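Local coordinates for protein obscurin (Homo sapiens, PDB 4C4K) that is a giant multidomain muscle protein that probably acts as a protein kinase; its first immunoglobulin domain here binds a strand of another protein by extending a beta sheet, at residues A[22-27]-A[88-93]; A[26-31]-A[75-80]. One frame throughout, in Å; residues are numbered along the deposited sequence.

Interaction 1 of 2, residues A[22-27]-A[88-93]; sequences ATLSCQ and AAVGLQ
Val90 is the first residue of 88-93 to touch 22-27. Its CG1 meets CD2 of Leu24 at 3.9 Å and lies 4.1 Å from Leu24 CG. The two side chains lie at a slant to each other, methyl against methyl. A chi1 of 68° sets Val90 CG1 between the backbone N and the carbonyl carbon, on the Leu24 side. Leu24 also packs on Tyr75 of strand 73-80. A 1,2-ethanediol, probably from the crystallisation liquor, lies about 3 Å from the Val90 side chain. The two strands belong to different sheets of an immunoglobulin I-set beta sandwich. In the usual lettering they are B (22-31) and G (84-92). They run in opposite senses, with no hydrogen bond between these segments, and the contact is apolar and buried. A strand of another protein chain pairs in parallel with G at Ala88, so the sheet continues across the interface. At Gly91 the backbone N bonds to an acidic side chain of that chain. Leu92 then turns back to the core. Its CG is anti to the backbone N (chi1 179°), and the branch CD1 meets Ala22 CB at 3.8 Å. Leu67 touches both Ala22 and Leu92, and Ile64 also packs on Leu92.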
ATOM      1  N   ALA A  22       9.871  11.483  12.495  1.00 26.50           N
ATOM      2  CA  ALA A  22       9.266  11.220  11.211  1.00 24.90           C
ATOM      3  C   ALA A  22       7.751  11.268  11.343  1.00 27.81           C
ATOM      4  O   ALA A  22       7.222  11.017  12.408  1.00 25.70           O
ATOM      5  CB  ALA A  22       9.703   9.851  10.688  1.00 26.18           C
ATOM      6  N   THR A  23       7.062  11.577  10.254  1.00 25.22           N
ATOM      7  CA  THR A  23       5.610  11.536  10.206  1.00 23.75           C
ATOM      8  C   THR A  23       5.212  10.862   8.927  1.00 28.77           C
ATOM      9  O   THR A  23       5.809  11.096   7.874  1.00 26.78           O
ATOM     10  CB  THR A  23       4.916  12.872  10.562  1.00 26.51           C
ATOM     11  OG1 THR A  23       3.533  12.621  10.749  1.00 29.86           O
ATOM     12  CG2 THR A  23       5.091  13.928   9.509  1.00 22.28           C
ATOM     13  N   LEU A  24       4.248   9.958   9.054  1.00 26.76           N
ATOM     14  CA  LEU A  24       3.695   9.122   8.002  1.00 27.98           C
ATOM     15  C   LEU A  24       2.224   9.468   7.918  1.00 32.01           C
ATOM     16  O   LEU A  24       1.540   9.506   8.941  1.00 30.88           O
ATOM     17  CB  LEU A  24       3.884   7.629   8.391  1.00 28.79           C
ATOM     18  CG  LEU A  24       5.266   6.947   8.072  1.00 33.54           C
ATOM     19  CD1 LEU A  24       6.461   7.665   8.699  1.00 33.95           C
ATOM     20  CD2 LEU A  24       5.274   5.513   8.514  1.00 32.25           C
ATOM     21  N   SER A  25       1.736   9.770   6.716  1.00 29.81           N
ATOM     22  CA  SER A  25       0.328  10.125   6.546  1.00 30.37           C
ATOM     23  C   SER A  25      -0.250   9.663   5.224  1.00 34.77           C
ATOM     24  O   SER A  25       0.485   9.429   4.252  1.00 32.54           O
ATOM     25  CB  SER A  25       0.132  11.638   6.680  1.00 33.05           C
ATOM     26  OG  SER A  25       0.732  12.284   5.576  1.00 36.97           O
ATOM     27  N   CYS A  26      -1.577   9.539   5.200  1.00 47.54           N
ATOM     28  CA  CYS A  26      -2.355   9.230   4.004  1.00 48.84           C
ATOM     29  C   CYS A  26      -3.806   9.628   4.153  1.00 46.36           C
ATOM     30  O   CYS A  26      -4.308   9.795   5.260  1.00 45.68           O
ATOM     31  CB  CYS A  26      -2.213   7.775   3.591  1.00 49.71           C
ATOM     32  SG  CYS A  26      -2.563   6.622   4.917  1.00 54.16           S
ATOM     33  N   GLN A  27      -4.473   9.774   3.024  1.00 39.43           N
ATOM     34  CA  GLN A  27      -5.855  10.165   2.937  1.00 38.36           C
ATOM     35  C   GLN A  27      -6.646   8.953   2.507  1.00 37.51           C
ATOM     36  O   GLN A  27      -6.346   8.348   1.471  1.00 34.93           O
ATOM     37  CB  GLN A  27      -5.998  11.303   1.933  1.00 41.77           C
ATOM     38  CG  GLN A  27      -7.354  11.973   2.032  1.00 55.77           C
ATOM     39  CD  GLN A  27      -7.418  13.256   1.263  1.00 70.30           C
ATOM     40  OE1 GLN A  27      -6.601  13.530   0.378  1.00 61.29           O
ATOM     41  NE2 GLN A  27      -8.398  14.069   1.596  1.00 67.58           N
ATOM     42  N   ALA A  88      -1.560  -0.166   1.816  1.00 25.25           N
ATOM     43  CA  ALA A  88      -0.543   0.638   1.127  1.00 25.91           C
ATOM     44  C   ALA A  88       0.635   0.744   2.057  1.00 31.56           C
ATOM     45  O   ALA A  88       0.456   1.005   3.238  1.00 30.85           O
ATOM     46  CB  ALA A  88      -1.072   2.033   0.778  1.00 27.38           C
ATOM     47  N   ALA A  89       1.842   0.509   1.543  1.00 28.74           N
ATOM     48  CA  ALA A  89       3.027   0.529   2.372  1.00 27.89           C
ATOM     49  C   ALA A  89       3.911   1.709   2.044  1.00 29.10           C
ATOM     50  O   ALA A  89       3.770   2.327   0.992  1.00 26.98           O
ATOM     51  CB  ALA A  89       3.794  -0.781   2.216  1.00 29.03           C
ATOM     52  N   VAL A  90       4.783   2.047   2.971  1.00 25.32           N
ATOM     53  CA  VAL A  90       5.754   3.141   2.826  1.00 27.30           C
ATOM     54  C   VAL A  90       6.991   2.736   3.631  1.00 32.93           C
ATOM     55  O   VAL A  90       6.865   2.102   4.687  1.00 31.87           O
ATOM     56  CB  VAL A  90       5.149   4.518   3.268  1.00 32.36           C
ATOM     57  CG1 VAL A  90       4.886   4.575   4.782  1.00 32.39           C
ATOM     58  CG2 VAL A  90       6.020   5.700   2.804  1.00 33.56           C
ATOM     59  N   GLY A  91       8.159   3.069   3.102  1.00 32.18           N
ATOM     60  CA  GLY A  91       9.448   2.787   3.721  1.00 32.29           C
ATOM     61  C   GLY A  91       9.965   3.981   4.499  1.00 37.21           C
ATOM     62  O   GLY A  91       9.672   5.139   4.174  1.00 35.44           O
ATOM     63  N   LEU A  92      10.709   3.689   5.551  1.00 35.68           N
ATOM     64  CA  LEU A  92      11.368   4.676   6.396  1.00 37.38           C
ATOM     65  C   LEU A  92      12.772   4.168   6.610  1.00 42.98           C
ATOM     66  O   LEU A  92      12.961   3.007   6.989  1.00 40.95           O
ATOM     67  CB  LEU A  92      10.640   4.864   7.757  1.00 37.08           C
ATOM     68  CG  LEU A  92      11.289   5.897   8.733  1.00 43.95           C
ATOM     69  CD1 LEU A  92      11.057   7.322   8.267  1.00 44.67           C
ATOM     70  CD2 LEU A  92      10.742   5.755  10.138  1.00 46.15           C
ATOM     71  N   GLN A  93      13.750   5.005   6.291  1.00 43.17           N
ATOM     72  CA  GLN A  93      15.154   4.694   6.520  1.00 46.30           C
ATOM     73  C   GLN A  93      15.692   5.743   7.457  1.00 51.26           C
ATOM     74  O   GLN A  93      15.626   6.933   7.162  1.00 52.72           O
ATOM     75  CB  GLN A  93      15.967   4.644   5.211  1.00 49.01           C
ATOM     76  CG  GLN A  93      17.467   4.339   5.396  1.00 70.81           C
ATOM     77  CD  GLN A  93      17.762   2.967   5.977  1.00 91.95           C
ATOM     78  OE1 GLN A  93      17.733   1.945   5.278  1.00 89.64           O
ATOM     79  NE2 GLN A  93      18.082   2.918   7.268  1.00 77.71           N
TER

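Interaction 2 of 2, residues A[26-31]-A[75-80]; sequences CQIVGN and YVCRAR
Cys26 and Ile28 meet Cys77 and Ala79, while the flat groups of 75-80, the guanidinium groups of Arg78 and Arg80, lie apart from this contact. One face of the Arg78 guanidinium carries Arg80 CG, 4.3 Å above the plane and offset toward the rim. Arg78 NH2 in turn lies at the edge of the Arg80 guanidinium, in its plane. The segments are strands B and F of the immunoglobulin sandwich, one from each sheet, and their axes run nearly parallel at 18°. Arg78 leaves its strand away from 26-31. Its NE forms a salt bridge with Glu85 OE1, which probably offsets some of the charge gathered here. Cys26 and Cys77 take the positions that a disulfide bridges in many immunoglobulin domains. In this model they are not bonded: Cys26 SG and Cys77 SG are 3.6 Å apart, well beyond disulfide length, and pack as apolar neighbours. Cys77 SG is anti to its backbone N (chi1 -174°), which carries it to where it meets both Cys26 SG and Ile28 CD1. Phe7 of strand 3-14 packs on both Cys26 and Ile28, and Val36 of strand 35-40 on Ile28 and Cys77. No hydrogen bond joins the two segments. Ile28 spans two partners with its two branches. CD1 of Ile28, ending the CG1 branch, lies 3.7 Å from Cys77 SG. The other branch, Ile28 CG2, lies 3.6 Å from Ala79 CB.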
ATOM      1  N   CYS A  26      -1.577   9.539   5.200  1.00 47.54           N
ATOM      2  CA  CYS A  26      -2.355   9.230   4.004  1.00 48.84           C
ATOM      3  C   CYS A  26      -3.806   9.628   4.153  1.00 46.36           C
ATOM      4  O   CYS A  26      -4.308   9.795   5.260  1.00 45.68           O
ATOM      5  CB  CYS A  26      -2.213   7.775   3.591  1.00 49.71           C
ATOM      6  SG  CYS A  26      -2.563   6.622   4.917  1.00 54.16           S
ATOM      7  N   GLN A  27      -4.473   9.774   3.024  1.00 39.43           N
ATOM      8  CA  GLN A  27      -5.855  10.165   2.937  1.00 38.36           C
ATOM      9  C   GLN A  27      -6.646   8.953   2.507  1.00 37.51           C
ATOM     10  O   GLN A  27      -6.346   8.348   1.471  1.00 34.93           O
ATOM     11  CB  GLN A  27      -5.998  11.303   1.933  1.00 41.77           C
ATOM     12  CG  GLN A  27      -7.354  11.973   2.032  1.00 55.77           C
ATOM     13  CD  GLN A  27      -7.418  13.256   1.263  1.00 70.30           C
ATOM     14  OE1 GLN A  27      -6.601  13.530   0.378  1.00 61.29           O
ATOM     15  NE2 GLN A  27      -8.398  14.069   1.596  1.00 67.58           N
ATOM     16  N   ILE A  28      -7.612   8.555   3.347  1.00 34.29           N
ATOM     17  CA  ILE A  28      -8.410   7.338   3.140  1.00 31.00           C
ATOM     18  C   ILE A  28      -9.910   7.650   3.270  1.00 35.50           C
ATOM     19  O   ILE A  28     -10.306   8.289   4.237  1.00 35.75           O
ATOM     20  CB  ILE A  28      -8.000   6.239   4.181  1.00 32.21           C
ATOM     21  CG1 ILE A  28      -6.486   5.899   4.151  1.00 32.01           C
ATOM     22  CG2 ILE A  28      -8.852   4.981   4.011  1.00 31.20           C
ATOM     23  CD1 ILE A  28      -5.932   5.268   5.437  1.00 32.24           C
ATOM     24  N   VAL A  29     -10.742   7.097   2.367  1.00 32.08           N
ATOM     25  CA  VAL A  29     -12.205   7.253   2.407  1.00 32.67           C
ATOM     26  C   VAL A  29     -12.859   5.875   2.310  1.00 33.06           C
ATOM     27  O   VAL A  29     -12.241   4.944   1.795  1.00 31.86           O
ATOM     28  CB  VAL A  29     -12.774   8.235   1.331  1.00 39.40           C
ATOM     29  CG1 VAL A  29     -12.394   9.693   1.629  1.00 41.76           C
ATOM     30  CG2 VAL A  29     -12.381   7.823  -0.093  1.00 38.40           C
ATOM     31  N   GLY A  30     -14.085   5.774   2.803  1.00 27.76           N
ATOM     32  CA  GLY A  30     -14.870   4.553   2.787  1.00 26.99           C
ATOM     33  C   GLY A  30     -16.196   4.775   3.463  1.00 34.55           C
ATOM     34  O   GLY A  30     -16.334   5.712   4.251  1.00 35.47           O
ATOM     35  N   ASN A  31     -17.191   3.944   3.129  1.00 31.43           N
ATOM     36  CA  ASN A  31     -18.515   4.071   3.728  1.00 32.60           C
ATOM     37  C   ASN A  31     -19.023   2.682   4.149  1.00 35.27           C
ATOM     38  O   ASN A  31     -19.261   1.850   3.270  1.00 33.05           O
ATOM     39  CB  ASN A  31     -19.474   4.815   2.781  1.00 36.34           C
ATOM     40  CG  ASN A  31     -20.830   5.124   3.367  1.00 69.05           C
ATOM     41  OD1 ASN A  31     -21.026   5.183   4.586  1.00 65.17           O
ATOM     42  ND2 ASN A  31     -21.797   5.353   2.494  1.00 68.51           N
ATOM     43  N   TYR A  75       6.396   0.240   6.645  1.00 25.38           N
ATOM     44  CA  TYR A  75       5.176   0.440   7.416  1.00 24.86           C
ATOM     45  C   TYR A  75       4.011   0.199   6.476  1.00 29.66           C
ATOM     46  O   TYR A  75       3.998   0.751   5.389  1.00 28.97           O
ATOM     47  CB  TYR A  75       5.122   1.856   8.018  1.00 24.00           C
ATOM     48  CG  TYR A  75       6.136   2.041   9.129  1.00 27.76           C
ATOM     49  CD1 TYR A  75       7.484   2.251   8.842  1.00 30.02           C
ATOM     50  CD2 TYR A  75       5.752   1.995  10.467  1.00 27.91           C
ATOM     51  CE1 TYR A  75       8.428   2.384   9.858  1.00 30.69           C
ATOM     52  CE2 TYR A  75       6.690   2.134  11.492  1.00 29.45           C
ATOM     53  CZ  TYR A  75       8.026   2.323  11.179  1.00 30.10           C
ATOM     54  OH  TYR A  75       8.972   2.423  12.167  1.00 31.30           O
ATOM     55  N   VAL A  76       3.029  -0.616   6.879  1.00 28.30           N
ATOM     56  CA  VAL A  76       1.864  -0.866   6.034  1.00 27.52           C
ATOM     57  C   VAL A  76       0.679  -0.144   6.674  1.00 33.79           C
ATOM     58  O   VAL A  76       0.471  -0.262   7.886  1.00 35.22           O
ATOM     59  CB  VAL A  76       1.588  -2.398   5.864  1.00 30.87           C
ATOM     60  CG1 VAL A  76       0.323  -2.648   5.029  1.00 29.45           C
ATOM     61  CG2 VAL A  76       2.793  -3.105   5.239  1.00 31.05           C
ATOM     62  N   CYS A  77      -0.087   0.610   5.877  1.00 29.84           N
ATOM     63  CA  CYS A  77      -1.306   1.218   6.374  1.00 29.26           C
ATOM     64  C   CYS A  77      -2.465   0.344   5.933  1.00 30.55           C
ATOM     65  O   CYS A  77      -2.551  -0.013   4.754  1.00 28.21           O
ATOM     66  CB  CYS A  77      -1.465   2.647   5.880  1.00 30.29           C
ATOM     67  SG  CYS A  77      -2.881   3.493   6.615  1.00 35.84           S
ATOM     68  N   ARG A  78      -3.328  -0.049   6.889  1.00 27.85           N
ATOM     69  CA  ARG A  78      -4.470  -0.925   6.645  1.00 27.82           C
ATOM     70  C   ARG A  78      -5.754  -0.185   6.995  1.00 32.04           C
ATOM     71  O   ARG A  78      -5.867   0.341   8.097  1.00 30.94           O
ATOM     72  CB  ARG A  78      -4.309  -2.238   7.451  1.00 29.19           C
ATOM     73  CG  ARG A  78      -5.468  -3.240   7.337  1.00 44.27           C
ATOM     74  CD  ARG A  78      -5.242  -4.437   8.254  1.00 48.90           C
ATOM     75  NE  ARG A  78      -6.354  -5.390   8.195  1.00 62.70           N
ATOM     76  CZ  ARG A  78      -7.098  -5.761   9.236  1.00 77.70           C
ATOM     77  NH1 ARG A  78      -6.847  -5.278  10.449  1.00 62.27           N
ATOM     78  NH2 ARG A  78      -8.094  -6.624   9.073  1.00 61.85           N
ATOM     79  N   ALA A  79      -6.701  -0.113   6.044  1.00 26.29           N
ATOM     80  CA  ALA A  79      -7.989   0.546   6.261  1.00 25.96           C
ATOM     81  C   ALA A  79      -9.059  -0.504   6.045  1.00 31.16           C
ATOM     82  O   ALA A  79      -9.054  -1.185   5.022  1.00 29.12           O
ATOM     83  CB  ALA A  79      -8.173   1.702   5.284  1.00 26.29           C
ATOM     84  N   ARG A  80      -9.943  -0.679   7.016  1.00 28.96           N
ATOM     85  CA  ARG A  80     -10.959  -1.692   6.865  1.00 29.27           C
ATOM     86  C   ARG A  80     -12.373  -1.263   7.295  1.00 33.18           C
ATOM     87  O   ARG A  80     -12.530  -0.498   8.238  1.00 32.94           O
ATOM     88  CB  ARG A  80     -10.496  -2.984   7.562  1.00 32.78           C
ATOM     89  CG  ARG A  80     -10.598  -3.044   9.076  1.00 50.36           C
ATOM     90  CD  ARG A  80     -11.363  -4.306   9.446  1.00 67.59           C
ATOM     91  NE  ARG A  80     -11.124  -4.750  10.822  1.00 76.93           N
ATOM     92  CZ  ARG A  80     -11.822  -4.344  11.881  1.00 90.13           C
ATOM     93  NH1 ARG A  80     -12.795  -3.450  11.742  1.00 72.50           N
ATOM     94  NH2 ARG A  80     -11.545  -4.820  13.087  1.00 81.05           N
TER

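How the interactions relate
From the N terminus the chain passes through strand 3-14 and reaches its sheet neighbour 22-31, where both contacts start. The first half of 22-31 serves interaction 1 and the second half interaction 2, with Cys26 and Gln27 shared. The chain then runs through strands 35-40 to 59-64 and reaches 75-80, where interaction 2 closes the shorter loop. It turns into strand 84-92, and at 88-93 interaction 1 closes the longer loop. The shorter loop lies within the longer, and the two do not cross. The two later segments are antiparallel neighbours in the second sheet. Probable hydrogen bonds of 2.7 Å join Ala88 O to Cys77 N and Val90 O to Tyr75 N.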